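Local coordinates for sterol regulatory element-binding protein cleavage-activating protein (Schizosaccharomyces pombe, PDB 4YHC) that escorts the transcription-factor precursor sre1 for processing when sterol or oxygen is low, the part here being its WD40 domain, at residues 361-375 and 405-418. The protein carries 9 engineered substitutions. Sequence-based numbering, arbitrary orientation.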
ATOM      1  N   GLY A 361      -7.126  -7.035  -3.640  1.00 14.80           N
ATOM      2  CA  GLY A 361      -6.933  -7.458  -5.006  1.00 15.55           C
ATOM      3  C   GLY A 361      -8.185  -7.867  -5.778  1.00 20.40           C
ATOM      4  O   GLY A 361      -8.101  -8.429  -6.867  1.00 18.54           O
ATOM      5  N   LEU A 362      -9.353  -7.698  -5.199  1.00 16.28           N
ATOM      6  CA  LEU A 362     -10.560  -8.172  -5.851  1.00 20.55           C
ATOM      7  C   LEU A 362     -11.128  -7.237  -6.947  1.00 20.02           C
ATOM      8  O   LEU A 362     -11.843  -7.710  -7.839  1.00 21.33           O
ATOM      9  CB  LEU A 362     -11.695  -8.439  -4.831  1.00 16.76           C
ATOM     10  CG  LEU A 362     -11.523  -9.703  -4.000  1.00 22.35           C
ATOM     11  CD1 LEU A 362     -12.747  -9.875  -3.080  1.00 18.23           C
ATOM     12  CD2 LEU A 362     -11.398 -10.907  -4.916  1.00 24.86           C
ATOM     13  N   TYR A 363     -10.876  -5.937  -6.843  1.00 16.33           N
ATOM     14  CA  TYR A 363     -11.332  -4.987  -7.835  1.00 15.05           C
ATOM     15  C   TYR A 363     -10.165  -4.150  -8.388  1.00 22.68           C
ATOM     16  O   TYR A 363      -9.193  -3.763  -7.629  1.00 24.73           O
ATOM     17  CB  TYR A 363     -12.305  -4.043  -7.205  1.00 15.22           C
ATOM     18  CG  TYR A 363     -13.572  -4.657  -6.698  1.00 22.70           C
ATOM     19  CD1 TYR A 363     -14.648  -4.863  -7.544  1.00 20.52           C
ATOM     20  CD2 TYR A 363     -13.705  -5.036  -5.385  1.00 22.73           C
ATOM     21  CE1 TYR A 363     -15.803  -5.483  -7.141  1.00 16.77           C
ATOM     22  CE2 TYR A 363     -14.884  -5.655  -4.956  1.00 25.55           C
ATOM     23  CZ  TYR A 363     -15.919  -5.864  -5.844  1.00 26.56           C
ATOM     24  OH  TYR A 363     -17.083  -6.407  -5.453  1.00 27.92           O
ATOM     25  N   ILE A 364     -10.235  -3.874  -9.688  1.00 15.45           N
ATOM     26  CA  ILE A 364      -9.357  -2.882 -10.302  1.00 16.94           C
ATOM     27  C   ILE A 364     -10.206  -1.655 -10.667  1.00 19.50           C
ATOM     28  O   ILE A 364     -11.291  -1.792 -11.225  1.00 15.57           O
ATOM     29  CB  ILE A 364      -8.694  -3.400 -11.584  1.00 15.07           C
ATOM     30  CG1 ILE A 364      -8.098  -4.759 -11.377  1.00 14.94           C
ATOM     31  CG2 ILE A 364      -7.652  -2.394 -12.125  1.00 15.16           C
ATOM     32  CD1 ILE A 364      -7.800  -5.450 -12.658  1.00 23.10           C
ATOM     33  N   PHE A 365      -9.688  -0.469 -10.408  1.00 18.20           N
ATOM     34  CA  PHE A 365     -10.356   0.761 -10.798  1.00 17.32           C
ATOM     35  C   PHE A 365      -9.425   1.578 -11.611  1.00 18.61           C
ATOM     36  O   PHE A 365      -8.208   1.555 -11.408  1.00 18.18           O
ATOM     37  CB  PHE A 365     -10.791   1.568  -9.587  1.00 15.72           C
ATOM     38  CG  PHE A 365     -11.747   0.812  -8.643  1.00 15.68           C
ATOM     39  CD1 PHE A 365     -13.126   0.801  -8.890  1.00 15.85           C
ATOM     40  CD2 PHE A 365     -11.283   0.153  -7.538  1.00 15.52           C
ATOM     41  CE1 PHE A 365     -14.029   0.139  -8.045  1.00 15.87           C
ATOM     42  CE2 PHE A 365     -12.187  -0.523  -6.675  1.00 16.07           C
ATOM     43  CZ  PHE A 365     -13.548  -0.547  -6.937  1.00 16.10           C
ATOM     44  N   GLY A 366      -9.996   2.383 -12.483  1.00 15.98           N
ATOM     45  CA  GLY A 366      -9.191   3.236 -13.287  1.00 16.17           C
ATOM     46  C   GLY A 366      -9.876   4.462 -13.789  1.00 22.19           C
ATOM     47  O   GLY A 366     -11.099   4.515 -13.786  1.00 16.63           O
ATOM     48  N   MET A 367      -9.076   5.445 -14.278  1.00 18.67           N
ATOM     49  CA  MET A 367      -9.592   6.655 -14.877  1.00 20.79           C
ATOM     50  C   MET A 367      -8.722   7.059 -16.087  1.00 23.82           C
ATOM     51  O   MET A 367      -7.492   7.021 -15.996  1.00 18.53           O
ATOM     52  CB  MET A 367      -9.560   7.806 -13.875  1.00 21.66           C
ATOM     53  CG  MET A 367     -10.562   7.699 -12.751  1.00 28.46           C
ATOM     54  SD  MET A 367     -10.776   9.247 -11.823  1.00 26.66           S
ATOM     55  CE  MET A 367     -11.594  10.295 -13.022  1.00 18.14           C
ATOM     56  N   ARG A 368      -9.350   7.504 -17.162  1.00 21.02           N
ATOM     57  CA  ARG A 368      -8.623   8.122 -18.333  1.00 25.04           C
ATOM     58  C   ARG A 368      -9.368   9.327 -18.862  1.00 21.69           C
ATOM     59  O   ARG A 368     -10.613   9.317 -18.878  1.00 22.17           O
ATOM     60  CB  ARG A 368      -8.447   7.184 -19.514  1.00 28.61           C
ATOM     61  CG  ARG A 368      -9.601   6.278 -19.804  1.00 39.70           C
ATOM     62  CD  ARG A 368      -9.231   5.324 -20.928  1.00 49.90           C
ATOM     63  NE  ARG A 368      -9.238   5.988 -22.194  1.00 59.21           N
ATOM     64  CZ  ARG A 368     -10.232   5.919 -23.070  1.00 65.43           C
ATOM     65  NH1 ARG A 368     -11.324   5.177 -22.848  1.00 64.06           N
ATOM     66  NH2 ARG A 368     -10.119   6.598 -24.192  1.00 70.77           N
ATOM     67  N   ARG A 369      -8.621  10.353 -19.243  1.00 18.96           N
ATOM     68  CA  ARG A 369      -9.233  11.508 -19.876  1.00 28.80           C
ATOM     69  C   ARG A 369      -9.390  11.148 -21.358  1.00 32.39           C
ATOM     70  O   ARG A 369      -8.410  10.990 -21.995  1.00 35.42           O
ATOM     71  CB  ARG A 369      -8.410  12.794 -19.662  1.00 30.56           C
ATOM     72  CG  ARG A 369      -9.177  14.051 -20.137  1.00 31.64           C
ATOM     73  CD  ARG A 369      -8.348  15.274 -20.413  1.00 38.79           C
ATOM     74  NE  ARG A 369      -7.263  15.354 -19.496  1.00 45.79           N
ATOM     75  CZ  ARG A 369      -6.028  15.008 -19.777  1.00 52.29           C
ATOM     76  NH1 ARG A 369      -5.702  14.598 -21.001  1.00 51.35           N
ATOM     77  NH2 ARG A 369      -5.112  15.076 -18.826  1.00 53.28           N
ATOM     78  N   LYS A 370     -10.619  10.948 -21.852  1.00 27.45           N
ATOM     79  CA  LYS A 370     -10.912  10.730 -23.279  1.00 33.85           C
ATOM     80  C   LYS A 370     -10.725  11.962 -24.148  1.00 37.47           C
ATOM     81  O   LYS A 370     -10.227  11.847 -25.236  1.00 41.10           O
ATOM     82  CB  LYS A 370     -12.342  10.286 -23.495  1.00 36.03           C
ATOM     83  CG  LYS A 370     -12.599   8.868 -23.043  1.00 43.10           C
ATOM     84  CD  LYS A 370     -13.939   8.362 -23.560  1.00 51.53           C
ATOM     85  CE  LYS A 370     -15.064   8.655 -22.612  1.00 46.98           C
ATOM     86  NZ  LYS A 370     -16.276   8.062 -23.184  1.00 46.23           N
ATOM     87  N   SER A 371     -11.120  13.138 -23.668  1.00 38.06           N
ATOM     88  CA  SER A 371     -11.141  14.330 -24.519  1.00 43.10           C
ATOM     89  C   SER A 371     -11.285  15.619 -23.734  1.00 45.42           C
ATOM     90  O   SER A 371     -11.736  15.638 -22.584  1.00 37.54           O
ATOM     91  CB  SER A 371     -12.306  14.264 -25.503  1.00 48.00           C
ATOM     92  OG  SER A 371     -13.545  14.469 -24.810  1.00 49.77           O
ATOM     93  N   SER A 372     -10.922  16.716 -24.376  1.00 36.65           N
ATOM     94  CA  SER A 372     -11.181  18.014 -23.809  1.00 53.68           C
ATOM     95  C   SER A 372     -11.437  19.051 -24.882  1.00 56.78           C
ATOM     96  O   SER A 372     -11.020  18.875 -26.031  1.00 51.20           O
ATOM     97  CB  SER A 372     -10.048  18.457 -22.907  1.00 61.12           C
ATOM     98  OG  SER A 372      -8.820  18.419 -23.587  1.00 64.32           O
ATOM     99  N   SER A 373     -12.149  20.108 -24.501  1.00 63.17           N
ATOM    100  CA  SER A 373     -12.559  21.147 -25.459  1.00 63.59           C
ATOM    101  C   SER A 373     -12.796  22.466 -24.777  1.00 61.14           C
ATOM    102  O   SER A 373     -13.363  22.531 -23.665  1.00 50.90           O
ATOM    103  CB  SER A 373     -13.823  20.736 -26.201  1.00 65.88           C
ATOM    104  OG  SER A 373     -13.728  21.114 -27.549  1.00 72.14           O
ATOM    105  N   GLY A 374     -12.356  23.521 -25.460  1.00 72.52           N
ATOM    106  CA  GLY A 374     -12.426  24.902 -24.953  1.00 74.28           C
ATOM    107  C   GLY A 374     -13.865  25.379 -24.972  1.00 73.77           C
ATOM    108  O   GLY A 374     -14.666  24.965 -25.824  1.00 72.65           O
ATOM    109  N   ILE A 375     -14.201  26.223 -24.007  1.00 75.36           N
ATOM    110  CA  ILE A 375     -15.557  26.744 -23.868  1.00 76.88           C
ATOM    111  C   ILE A 375     -15.683  28.118 -24.554  1.00 75.83           C
ATOM    112  O   ILE A 375     -16.763  28.458 -25.074  1.00 76.19           O
ATOM    113  CB  ILE A 375     -15.938  26.831 -22.373  1.00 77.13           C
ATOM    114  CG1 ILE A 375     -15.825  25.427 -21.721  1.00 50.59           C
ATOM    115  CG2 ILE A 375     -17.329  27.463 -22.205  1.00 74.96           C
ATOM    116  CD1 ILE A 375     -15.623  25.435 -20.214  1.00 47.32           C
ATOM    117  N   GLY A 405     -11.544  28.331 -19.986  1.00 57.91           N
ATOM    118  CA  GLY A 405     -11.707  27.059 -19.290  1.00 56.50           C
ATOM    119  C   GLY A 405     -12.040  25.960 -20.275  1.00 54.61           C
ATOM    120  O   GLY A 405     -12.293  26.229 -21.447  1.00 60.52           O
ATOM    121  N   GLU A 406     -12.042  24.711 -19.824  1.00 54.22           N
ATOM    122  CA  GLU A 406     -12.329  23.619 -20.737  1.00 49.28           C
ATOM    123  C   GLU A 406     -13.184  22.510 -20.147  1.00 39.51           C
ATOM    124  O   GLU A 406     -13.208  22.266 -18.931  1.00 43.75           O
ATOM    125  CB  GLU A 406     -11.032  23.033 -21.323  1.00 59.40           C
ATOM    126  CG  GLU A 406     -10.039  22.518 -20.311  1.00 78.96           C
ATOM    127  CD  GLU A 406      -8.813  21.901 -20.975  1.00 95.86           C
ATOM    128  OE1 GLU A 406      -8.869  20.700 -21.344  1.00 98.24           O
ATOM    129  OE2 GLU A 406      -7.790  22.619 -21.135  1.00102.54           O
ATOM    130  N   THR A 407     -13.843  21.833 -21.071  1.00 28.43           N
ATOM    131  CA  THR A 407     -14.733  20.752 -20.805  1.00 33.38           C
ATOM    132  C   THR A 407     -13.965  19.457 -21.146  1.00 34.58           C
ATOM    133  O   THR A 407     -13.310  19.387 -22.177  1.00 29.31           O
ATOM    134  CB  THR A 407     -16.013  20.906 -21.668  1.00 32.17           C
ATOM    135  OG1 THR A 407     -16.777  22.012 -21.159  1.00 39.04           O
ATOM    136  CG2 THR A 407     -16.824  19.689 -21.641  1.00 33.74           C
ATOM    137  N   GLN A 408     -14.012  18.479 -20.241  1.00 27.46           N
ATOM    138  CA  GLN A 408     -13.293  17.231 -20.395  1.00 29.06           C
ATOM    139  C   GLN A 408     -14.227  16.070 -20.225  1.00 32.05           C
ATOM    140  O   GLN A 408     -15.139  16.108 -19.387  1.00 30.85           O
ATOM    141  CB  GLN A 408     -12.188  17.123 -19.330  1.00 28.19           C
ATOM    142  CG  GLN A 408     -11.084  18.154 -19.414  1.00 33.53           C
ATOM    143  CD  GLN A 408     -10.243  18.258 -18.137  1.00 35.59           C
ATOM    144  OE1 GLN A 408     -10.520  17.620 -17.113  1.00 30.94           O
ATOM    145  NE2 GLN A 408      -9.251  19.119 -18.176  1.00 28.65           N
ATOM    146  N   VAL A 409     -14.024  15.020 -20.991  1.00 21.54           N
ATOM    147  CA  VAL A 409     -14.769  13.830 -20.810  1.00 21.10           C
ATOM    148  C   VAL A 409     -13.779  12.825 -20.243  1.00 30.15           C
ATOM    149  O   VAL A 409     -12.698  12.630 -20.850  1.00 25.15           O
ATOM    150  CB  VAL A 409     -15.318  13.257 -22.110  1.00 24.12           C
ATOM    151  CG1 VAL A 409     -16.098  12.019 -21.805  1.00 30.40           C
ATOM    152  CG2 VAL A 409     -16.268  14.265 -22.797  1.00 25.98           C
ATOM    153  N   TRP A 410     -14.149  12.202 -19.124  1.00 22.90           N
ATOM    154  CA  TRP A 410     -13.332  11.106 -18.493  1.00 21.86           C
ATOM    155  C   TRP A 410     -14.073   9.804 -18.544  1.00 25.54           C
ATOM    156  O   TRP A 410     -15.350   9.772 -18.625  1.00 27.17           O
ATOM    157  CB  TRP A 410     -13.020  11.475 -17.060  1.00 20.30           C
ATOM    158  CG  TRP A 410     -12.167  12.666 -16.903  1.00 19.58           C
ATOM    159  CD1 TRP A 410     -12.536  13.960 -17.036  1.00 24.90           C
ATOM    160  CD2 TRP A 410     -10.770  12.678 -16.541  1.00 19.37           C
ATOM    161  NE1 TRP A 410     -11.429  14.795 -16.835  1.00 30.36           N
ATOM    162  CE2 TRP A 410     -10.363  14.024 -16.456  1.00 23.75           C
ATOM    163  CE3 TRP A 410      -9.844  11.675 -16.230  1.00 30.92           C
ATOM    164  CZ2 TRP A 410      -9.062  14.396 -16.163  1.00 27.78           C
ATOM    165  CZ3 TRP A 410      -8.525  12.048 -15.873  1.00 28.07           C
ATOM    166  CH2 TRP A 410      -8.151  13.401 -15.870  1.00 28.26           C
ATOM    167  N   GLU A 411     -13.338   8.701 -18.584  1.00 18.65           N
ATOM    168  CA  GLU A 411     -13.926   7.414 -18.418  1.00 22.73           C
ATOM    169  C   GLU A 411     -13.421   6.916 -17.033  1.00 17.88           C
ATOM    170  O   GLU A 411     -12.220   6.976 -16.738  1.00 23.52           O
ATOM    171  CB  GLU A 411     -13.566   6.449 -19.531  1.00 27.98           C
ATOM    172  CG  GLU A 411     -14.139   5.052 -19.281  1.00 34.02           C
ATOM    173  CD  GLU A 411     -13.439   3.933 -20.027  1.00 51.02           C
ATOM    174  OE1 GLU A 411     -12.288   4.111 -20.503  1.00 58.35           O
ATOM    175  OE2 GLU A 411     -14.037   2.827 -20.094  1.00 59.58           O
ATOM    176  N   VAL A 412     -14.369   6.593 -16.167  1.00 22.17           N
ATOM    177  CA  VAL A 412     -14.130   5.933 -14.864  1.00 19.20           C
ATOM    178  C   VAL A 412     -14.540   4.508 -14.969  1.00 21.17           C
ATOM    179  O   VAL A 412     -15.676   4.194 -15.384  1.00 21.46           O
ATOM    180  CB  VAL A 412     -14.947   6.574 -13.772  1.00 22.69           C
ATOM    181  CG1 VAL A 412     -14.422   6.169 -12.406  1.00 19.56           C
ATOM    182  CG2 VAL A 412     -14.881   8.056 -13.943  1.00 22.82           C
ATOM    183  N   TRP A 413     -13.659   3.583 -14.631  1.00 17.13           N
ATOM    184  CA  TRP A 413     -14.035   2.202 -14.839  1.00 16.55           C
ATOM    185  C   TRP A 413     -13.627   1.286 -13.707  1.00 25.74           C
ATOM    186  O   TRP A 413     -12.761   1.613 -12.898  1.00 16.13           O
ATOM    187  CB  TRP A 413     -13.468   1.668 -16.174  1.00 21.79           C
ATOM    188  CG  TRP A 413     -11.960   1.821 -16.346  1.00 19.16           C
ATOM    189  CD1 TRP A 413     -11.325   2.780 -16.956  1.00 18.80           C
ATOM    190  CD2 TRP A 413     -10.962   0.892 -15.891  1.00 16.14           C
ATOM    191  NE1 TRP A 413      -9.951   2.558 -16.912  1.00 20.14           N
ATOM    192  CE2 TRP A 413      -9.717   1.388 -16.276  1.00 16.21           C
ATOM    193  CE3 TRP A 413     -11.015  -0.296 -15.212  1.00 16.21           C
ATOM    194  CZ2 TRP A 413      -8.497   0.731 -15.955  1.00 17.89           C
ATOM    195  CZ3 TRP A 413      -9.829  -0.929 -14.872  1.00 17.13           C
ATOM    196  CH2 TRP A 413      -8.580  -0.417 -15.284  1.00 15.74           C
ATOM    197  N   MET A 414     -14.233   0.102 -13.700  1.00 19.17           N
ATOM    198  CA  MET A 414     -13.884  -0.913 -12.737  1.00 18.87           C
ATOM    199  C   MET A 414     -13.890  -2.248 -13.352  1.00 21.08           C
ATOM    200  O   MET A 414     -14.579  -2.480 -14.325  1.00 22.86           O
ATOM    201  CB  MET A 414     -14.871  -0.884 -11.580  1.00 16.24           C
ATOM    202  CG  MET A 414     -16.346  -1.067 -11.950  1.00 18.37           C
ATOM    203  SD  MET A 414     -17.429  -1.610 -10.527  1.00 22.34           S
ATOM    204  CE  MET A 414     -16.728  -3.151  -9.997  1.00 17.67           C
ATOM    205  N   TYR A 415     -13.118  -3.149 -12.780  1.00 19.71           N
ATOM    206  CA  TYR A 415     -13.105  -4.523 -13.161  1.00 16.96           C
ATOM    207  C   TYR A 415     -13.181  -5.389 -11.887  1.00 25.99           C
ATOM    208  O   TYR A 415     -12.333  -5.267 -10.977  1.00 15.41           O
ATOM    209  CB  TYR A 415     -11.831  -4.853 -13.949  1.00 18.45           C
ATOM    210  CG  TYR A 415     -11.779  -6.293 -14.468  1.00 24.85           C
ATOM    211  CD1 TYR A 415     -12.631  -6.703 -15.514  1.00 27.98           C
ATOM    212  CD2 TYR A 415     -10.901  -7.213 -13.924  1.00 20.87           C
ATOM    213  CE1 TYR A 415     -12.608  -8.020 -15.986  1.00 30.46           C
ATOM    214  CE2 TYR A 415     -10.884  -8.519 -14.362  1.00 29.39           C
ATOM    215  CZ  TYR A 415     -11.722  -8.915 -15.405  1.00 37.34           C
ATOM    216  OH  TYR A 415     -11.668 -10.215 -15.814  1.00 43.71           O
ATOM    217  N   SER A 416     -14.185  -6.275 -11.834  1.00 21.43           N
ATOM    218  CA  SER A 416     -14.323  -7.220 -10.735  1.00 22.46           C
ATOM    219  C   SER A 416     -13.602  -8.487 -11.137  1.00 31.30           C
ATOM    220  O   SER A 416     -14.068  -9.190 -12.070  1.00 24.30           O
ATOM    221  CB  SER A 416     -15.806  -7.505 -10.488  1.00 25.17           C
ATOM    222  OG  SER A 416     -15.932  -8.533  -9.521  1.00 31.06           O
ATOM    223  N   GLN A 417     -12.453  -8.763 -10.492  1.00 28.09           N
ATOM    224  CA  GLN A 417     -11.593  -9.839 -10.922  1.00 27.48           C
ATOM    225  C   GLN A 417     -12.258 -11.186 -10.706  1.00 38.45           C
ATOM    226  O   GLN A 417     -11.941 -12.128 -11.447  1.00 42.56           O
ATOM    227  CB  GLN A 417     -10.260  -9.863 -10.184  1.00 28.71           C
ATOM    228  CG  GLN A 417      -9.515  -8.550 -10.193  1.00 31.70           C
ATOM    229  CD  GLN A 417      -8.035  -8.644 -10.449  1.00 38.24           C
ATOM    230  OE1 GLN A 417      -7.641  -9.115 -11.502  1.00 33.69           O
ATOM    231  NE2 GLN A 417      -7.189  -8.047  -9.531  1.00 41.41           N
ATOM    232  N   SER A 418     -13.154 -11.311  -9.730  1.00 29.66           N
ATOM    233  CA  SER A 418     -13.699 -12.633  -9.452  1.00 37.51           C
ATOM    234  C   SER A 418     -14.931 -12.951 -10.324  1.00 44.29           C
ATOM    235  O   SER A 418     -15.148 -14.087 -10.668  1.00 50.16           O
ATOM    236  CB  SER A 418     -14.068 -12.809  -7.984  1.00 36.59           C
ATOM    237  OG  SER A 418     -15.216 -12.023  -7.672  1.00 46.71           O
TER
HETATM  238  O   HOH W   1     -14.174  -9.180  -7.532  1.00 24.18           O
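Trp413 folds its indole flat over Gly366, the bare backbone of one strand serving as the hollow for a large bump from the other. CA of Gly366 sits 3.8 Å from the centroid of the five-membered ring of Trp413, a CH-pi contact. Chi1 of 55° sets CG of Trp413 between its own N and carbonyl carbon, swinging the ring across the neighbouring strand. Ile364 closes the far end of this indole, CG2 reaching 3.8 Å from CZ3 of Trp413, while its CD1 branch lies beside the Tyr415 ring. On the opposite face of the sheet Phe365 lies alongside Met414, and Met367 CE leans toward both Trp410 and Val412. Trp410 meets its own bump there: CB of Arg369 stands almost on the normal of the six-membered ring, 3.6 Å from its centroid. Just beyond, the register slips by one residue, Lys370 and Ser371 sharing Val409 as partner, a classic beta bulge.

Strands 363-374 and 406-416 form an antiparallel ladder in a blade-like sheet of this WD40 domain, flanked by 354-357 and 421-432. Each indole N-H has a partner: Trp410 NE1 donates to Gln408 OE1, itself also hydrogen-bonded to Ser432 OG, and Trp413 NE1 is hydrogen-bonded to Ser353 OG. Arg368 NH1 bridges to Glu411 OE1 at 2.8 Å, from above the carboxylate plane. The chemistry is consistent with pairing mainly by backbone bonds and apolar fit, supplemented by Gln417 NE2 donating to Gly361 O and one salt bridge between partly exposed residues.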